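Local structure of ornithine carbamoyltransferase, anabolic (Campylobacter jejuni subsp. jejuni, 3TPF) at residues B[288-291]-B[292-296]. The protein probably catalyses the reversible transfer of the carbamoyl group from carbamoyl phosphate to L-ornithine, giving L-citrulline and phosphate in arginine biosynthesis. Numbering follows the deposited sequence.
Sequences NRLY and VVKAL
Val293 sits one turn beyond Arg289, and its amide N donates a nearly straight hydrogen bond to Arg289 O (3.0 Å, N-H...O angle 167°). The same carbonyl is brushed by a methyl of the donor residue: Val293 CG1 is anti to the backbone N (chi1 169°), which turns CG2 back along the helix, where it also comes within 4.3 Å of Arg289 CG. The next bond in the helical series runs from Lys294 N to Leu290 O (3.0 Å), and the third, from Ala295 N to Tyr291 O (3.1 Å), is the most bent of the three. Lys294 lays its aliphatic chain beside the preceding turn, with CG 3.6 Å from Leu290 O and CD 4.2 Å from Leu290 CG; a bend at chi3 (133°) follows before the ammonium group, which forms a salt bridge with Glu60 at the end of helix 48-60. The regular pattern is broken just upstream, at a kink where Tyr291 N bonds to Asn288 O, only three residues back, at 3.2 Å. All of this lies on helix 279-302, the long C-terminal helix that in the transcarbamylase fold returns from the ornithine-binding domain to pack on the carbamoyl phosphate domain. Its side chains spread over three helices there: Val292 meets Leu130 of helix 126-138, Val293 meets Phe54 and Ala57 of helix 48-60, and Tyr291 rests on Ala23 of helix 13-28, while Leu290 packs on Leu56 of helix 48-60 and on Met91 of a neighbouring subunit. Asn288 hydrogen-bonds to Lys27, Thr135 and Glu138, whereas Arg289, predicted to bind carbamoyl phosphate, extends toward Thr50 and Gln128 of the same predicted site, with a weak hydrogen bond from NH1 to the Thr50 hydroxyl.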
ATOM      1  N   ASN B 288     -20.086   9.791  -4.112  1.00 41.95           N
ATOM      2  CA  ASN B 288     -20.050  11.270  -3.938  1.00 40.10           C
ATOM      3  C   ASN B 288     -19.136  11.723  -2.735  1.00 38.08           C
ATOM      4  O   ASN B 288     -18.729  12.832  -2.631  1.00 37.54           O
ATOM      5  CB  ASN B 288     -21.457  11.807  -3.705  1.00 40.85           C
ATOM      6  CG  ASN B 288     -22.254  12.082  -4.970  1.00 41.23           C
ATOM      7  OD1 ASN B 288     -21.697  12.163  -6.041  1.00 42.39           O
ATOM      8  ND2 ASN B 288     -23.591  12.227  -4.834  1.00 40.81           N
ATOM      9  N   ARG B 289     -18.738  10.818  -1.890  1.00 37.08           N
ATOM     10  CA  ARG B 289     -17.674  11.112  -0.915  1.00 36.72           C
ATOM     11  C   ARG B 289     -16.348  11.637  -1.506  1.00 34.50           C
ATOM     12  O   ARG B 289     -15.597  12.347  -0.865  1.00 32.12           O
ATOM     13  CB  ARG B 289     -17.305   9.846  -0.141  1.00 37.21           C
ATOM     14  CG  ARG B 289     -16.667  10.175   1.157  1.00 38.35           C
ATOM     15  CD  ARG B 289     -17.540   9.718   2.349  1.00 44.78           C
ATOM     16  NE  ARG B 289     -16.633   9.059   3.287  1.00 48.93           N
ATOM     17  CZ  ARG B 289     -16.470   7.749   3.377  1.00 57.67           C
ATOM     18  NH1 ARG B 289     -15.507   7.276   4.163  1.00 64.17           N
ATOM     19  NH2 ARG B 289     -17.280   6.903   2.704  1.00 59.26           N
ATOM     20  N   LEU B 290     -16.080  11.240  -2.743  1.00 34.30           N
ATOM     21  CA  LEU B 290     -14.917  11.720  -3.450  1.00 33.92           C
ATOM     22  C   LEU B 290     -14.911  13.228  -3.523  1.00 33.66           C
ATOM     23  O   LEU B 290     -13.952  13.869  -3.188  1.00 33.62           O
ATOM     24  CB  LEU B 290     -14.873  11.147  -4.854  1.00 34.74           C
ATOM     25  CG  LEU B 290     -13.721  11.669  -5.733  1.00 35.28           C
ATOM     26  CD1 LEU B 290     -12.494  11.263  -4.944  1.00 34.97           C
ATOM     27  CD2 LEU B 290     -13.694  11.127  -7.142  1.00 35.30           C
ATOM     28  N   TYR B 291     -15.999  13.795  -3.980  1.00 35.93           N
ATOM     29  CA  TYR B 291     -16.022  15.226  -4.411  1.00 37.89           C
ATOM     30  C   TYR B 291     -15.939  16.091  -3.185  1.00 36.19           C
ATOM     31  O   TYR B 291     -15.431  17.184  -3.187  1.00 36.45           O
ATOM     32  CB  TYR B 291     -17.267  15.523  -5.236  1.00 40.71           C
ATOM     33  CG  TYR B 291     -17.385  14.559  -6.376  1.00 43.10           C
ATOM     34  CD1 TYR B 291     -16.542  14.644  -7.454  1.00 44.86           C
ATOM     35  CD2 TYR B 291     -18.300  13.502  -6.341  1.00 43.81           C
ATOM     36  CE1 TYR B 291     -16.627  13.742  -8.489  1.00 47.36           C
ATOM     37  CE2 TYR B 291     -18.382  12.596  -7.394  1.00 45.57           C
ATOM     38  CZ  TYR B 291     -17.552  12.734  -8.469  1.00 46.49           C
ATOM     39  OH  TYR B 291     -17.586  11.865  -9.536  1.00 48.60           O
ATOM     40  N   VAL B 292     -16.456  15.536  -2.138  1.00 34.74           N
ATOM     41  CA  VAL B 292     -16.625  16.227  -0.861  1.00 35.62           C
ATOM     42  C   VAL B 292     -15.285  16.235  -0.125  1.00 33.38           C
ATOM     43  O   VAL B 292     -14.820  17.252   0.354  1.00 32.81           O
ATOM     44  CB  VAL B 292     -17.822  15.572  -0.089  1.00 36.41           C
ATOM     45  CG1 VAL B 292     -17.596  15.583   1.366  1.00 37.83           C
ATOM     46  CG2 VAL B 292     -19.139  16.323  -0.418  1.00 36.20           C
ATOM     47  N   VAL B 293     -14.619  15.098  -0.120  1.00 32.12           N
ATOM     48  CA  VAL B 293     -13.237  15.088   0.380  1.00 30.84           C
ATOM     49  C   VAL B 293     -12.327  16.058  -0.451  1.00 31.37           C
ATOM     50  O   VAL B 293     -11.543  16.832   0.107  1.00 30.25           O
ATOM     51  CB  VAL B 293     -12.660  13.700   0.464  1.00 29.60           C
ATOM     52  CG1 VAL B 293     -11.143  13.775   0.730  1.00 28.77           C
ATOM     53  CG2 VAL B 293     -13.450  12.925   1.616  1.00 30.35           C
ATOM     54  N   LYS B 294     -12.492  16.068  -1.753  1.00 31.46           N
ATOM     55  CA  LYS B 294     -11.770  17.082  -2.562  1.00 32.44           C
ATOM     56  C   LYS B 294     -11.932  18.494  -2.072  1.00 33.29           C
ATOM     57  O   LYS B 294     -10.957  19.208  -1.795  1.00 33.73           O
ATOM     58  CB  LYS B 294     -12.180  16.997  -3.988  1.00 33.32           C
ATOM     59  CG  LYS B 294     -11.460  15.900  -4.750  1.00 33.52           C
ATOM     60  CD  LYS B 294     -12.199  15.590  -6.019  1.00 35.88           C
ATOM     61  CE  LYS B 294     -11.293  15.508  -7.283  1.00 37.82           C
ATOM     62  NZ  LYS B 294     -12.084  15.479  -8.534  1.00 39.00           N
ATOM     63  N   ALA B 295     -13.181  18.887  -1.875  1.00 33.97           N
ATOM     64  CA  ALA B 295     -13.494  20.258  -1.406  1.00 34.53           C
ATOM     65  C   ALA B 295     -12.798  20.477  -0.075  1.00 34.05           C
ATOM     66  O   ALA B 295     -12.179  21.530   0.192  1.00 36.44           O
ATOM     67  CB  ALA B 295     -15.003  20.484  -1.251  1.00 34.21           C
ATOM     68  N   LEU B 296     -12.956  19.498   0.786  1.00 31.73           N
ATOM     69  CA  LEU B 296     -12.470  19.616   2.157  1.00 31.22           C
ATOM     70  C   LEU B 296     -10.971  19.844   2.159  1.00 30.81           C
ATOM     71  O   LEU B 296     -10.457  20.690   2.835  1.00 30.30           O
ATOM     72  CB  LEU B 296     -12.786  18.286   2.912  1.00 30.20           C
ATOM     73  CG  LEU B 296     -12.443  18.150   4.336  1.00 29.81           C
ATOM     74  CD1 LEU B 296     -12.994  19.294   5.159  1.00 31.39           C
ATOM     75  CD2 LEU B 296     -13.096  16.849   4.790  1.00 30.26           C
TER